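Local coordinates for glycoside hydrolase family protein (Novosphingobium sp. PP1Y, PDB 6Q2F) that probably hydrolyses terminal alpha-L-rhamnosyl groups from rhamnosylated compounds, at residues 75-80 with 699-704. Sequence-based numbering, arbitrary orientation.
Sequences LEWMKR and QYFNRQ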
# COMPACT_ATOMS: atom_id res chain seq x y z
N LEU A 75 3.32 -22.48 16.72
CA LEU A 75 2.12 -22.85 15.98
C LEU A 75 1.06 -23.42 16.91
O LEU A 75 -0.14 -23.25 16.64
CB LEU A 75 2.47 -23.82 14.86
CG LEU A 75 2.87 -23.17 13.52
CD1 LEU A 75 4.08 -22.26 13.67
CD2 LEU A 75 3.11 -24.23 12.45
N GLU A 76 1.46 -24.05 18.01
CA GLU A 76 0.48 -24.47 19.00
C GLU A 76 -0.15 -23.27 19.69
O GLU A 76 -1.34 -23.30 20.02
CB GLU A 76 1.11 -25.42 20.03
CG GLU A 76 1.46 -26.81 19.47
CD GLU A 76 2.29 -27.62 20.44
OE1 GLU A 76 2.26 -28.86 20.34
OE2 GLU A 76 2.95 -27.01 21.30
N TRP A 77 0.63 -22.20 19.94
CA TRP A 77 0.05 -20.98 20.49
C TRP A 77 -1.00 -20.40 19.55
O TRP A 77 -2.09 -20.00 19.97
CB TRP A 77 1.13 -19.94 20.78
CG TRP A 77 0.53 -18.61 21.13
CD1 TRP A 77 -0.12 -18.28 22.28
CD2 TRP A 77 0.47 -17.43 20.30
NE1 TRP A 77 -0.57 -16.97 22.23
CE2 TRP A 77 -0.21 -16.43 21.02
CE3 TRP A 77 0.94 -17.14 19.02
CZ2 TRP A 77 -0.43 -15.15 20.50
CZ3 TRP A 77 0.71 -15.87 18.51
CH2 TRP A 77 0.04 -14.89 19.24
N MSE A 78 -0.70 -20.37 18.25
CA MSE A 78 -1.59 -19.81 17.24
C MSE A 78 -2.90 -20.55 17.19
O MSE A 78 -3.96 -19.95 17.02
CB MSE A 78 -0.93 -19.85 15.86
CG MSE A 78 0.21 -18.88 15.67
SE MSE A 78 1.11 -19.13 13.92
CE MSE A 78 2.67 -18.00 14.21
N LYS A 79 -2.84 -21.88 17.34
CA LYS A 79 -4.08 -22.65 17.44
C LYS A 79 -4.87 -22.26 18.69
O LYS A 79 -6.07 -22.00 18.60
CB LYS A 79 -3.81 -24.15 17.43
CG LYS A 79 -3.37 -24.65 16.08
CD LYS A 79 -4.38 -24.25 15.01
CE LYS A 79 -5.69 -24.99 15.17
NZ LYS A 79 -6.50 -24.81 13.93
N ARG A 80 -4.20 -22.20 19.86
CA ARG A 80 -4.91 -21.86 21.10
C ARG A 80 -5.67 -20.55 20.95
O ARG A 80 -6.80 -20.40 21.42
CB ARG A 80 -3.95 -21.74 22.29
CG ARG A 80 -3.48 -23.05 22.90
CD ARG A 80 -2.94 -22.84 24.34
NE ARG A 80 -1.73 -22.02 24.42
CZ ARG A 80 -0.54 -22.39 23.95
NH1 ARG A 80 -0.41 -23.57 23.33
NH2 ARG A 80 0.51 -21.60 24.09
N GLN A 699 3.57 -5.08 15.23
CA GLN A 699 3.12 -5.62 16.49
C GLN A 699 4.05 -6.68 16.98
O GLN A 699 4.82 -7.21 16.26
CB GLN A 699 1.74 -6.24 16.35
CG GLN A 699 0.65 -5.27 16.06
CD GLN A 699 0.46 -4.27 17.16
OE1 GLN A 699 0.22 -4.63 18.26
NE2 GLN A 699 0.57 -3.03 16.85
N TYR A 700 3.91 -6.98 18.25
CA TYR A 700 4.77 -7.95 18.95
C TYR A 700 3.96 -9.20 19.30
O TYR A 700 4.08 -9.75 20.40
CB TYR A 700 5.38 -7.30 20.19
CG TYR A 700 6.15 -6.04 19.87
CD1 TYR A 700 5.51 -4.81 19.79
CD2 TYR A 700 7.52 -6.08 19.61
CE1 TYR A 700 6.21 -3.66 19.48
CE2 TYR A 700 8.22 -4.94 19.28
CZ TYR A 700 7.56 -3.73 19.22
OH TYR A 700 8.26 -2.60 18.90
N PHE A 701 3.14 -9.65 18.36
CA PHE A 701 2.02 -10.56 18.65
C PHE A 701 2.47 -12.01 18.50
O PHE A 701 2.17 -12.68 17.51
CB PHE A 701 0.86 -10.22 17.71
CG PHE A 701 -0.40 -10.96 18.00
CD1 PHE A 701 -0.97 -10.93 19.26
CD2 PHE A 701 -1.04 -11.67 17.00
CE1 PHE A 701 -2.16 -11.60 19.52
CE2 PHE A 701 -2.21 -12.35 17.25
CZ PHE A 701 -2.78 -12.31 18.51
N ASN A 702 3.20 -12.50 19.50
CA ASN A 702 3.62 -13.90 19.52
C ASN A 702 3.44 -14.45 20.94
O ASN A 702 2.89 -13.78 21.82
CB ASN A 702 5.07 -14.08 19.02
CG ASN A 702 6.11 -13.37 19.90
OD1 ASN A 702 5.90 -13.12 21.09
ND2 ASN A 702 7.25 -13.05 19.30
N ARG A 703 3.88 -15.70 21.15
CA ARG A 703 3.58 -16.40 22.39
C ARG A 703 4.29 -15.81 23.60
O ARG A 703 3.95 -16.16 24.74
CB ARG A 703 3.93 -17.87 22.26
CG ARG A 703 5.40 -18.17 21.93
CD ARG A 703 5.53 -19.66 21.82
NE ARG A 703 6.83 -20.08 21.31
CZ ARG A 703 7.81 -20.47 22.10
NH1 ARG A 703 7.61 -20.47 23.42
NH2 ARG A 703 8.98 -20.84 21.59
N GLN A 704 5.29 -14.96 23.38
CA GLN A 704 5.96 -14.24 24.45
C GLN A 704 5.25 -12.95 24.85
O GLN A 704 5.60 -12.36 25.87
CB GLN A 704 7.41 -13.92 24.04
CG GLN A 704 8.29 -15.14 23.72
CD GLN A 704 8.62 -15.98 24.94
OE1 GLN A 704 7.75 -16.38 25.71
NE2 GLN A 704 9.90 -16.27 25.12
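Helix 68-81, the crossover between the parallel strands 56-62 and 85-91, meets the loop that leaves strand 697-698, and Trp77 reaches from the helix onto Phe701, Asn702 and Arg703. Both strands belong to an eight-stranded (beta/alpha)8 (TIM) barrel, closed by pairing of 674-677 with 56-62 and probably the catalytic domain. With CG anti to the backbone N (chi1 171°), the indole extends from the helix and lies along the loop backbone. Its five-membered ring takes a CH-pi contact from Arg703 CA, 3.9 Å from the ring centroid and 8° off the ring normal, while Arg703 CB comes to 3.7 Å from Trp77 CG. Farther along, Trp77 CZ3 lies 3.7 Å from Asn702 CA. The far edge of the indole meets the Phe701 ring in a T-shaped stack with planes at 73°: Trp77 CH2 stands over the middle of the phenyl face, 3.9 Å from Phe701 CZ. Asn702 turns away and closes an Asx turn, its OD1 accepting from Gln704 N at 3.0 Å. Were an alanine to stand at Trp77, the Phe701 face would probably lose its edge partner and Ala708 O the N-H of Trp77 NE1. Dispersion probably carries most of this contact, supplemented by an ionic tie from loop to helix, Arg703 NE to Asp74, while Arg703 NH1 pairs with Asp686.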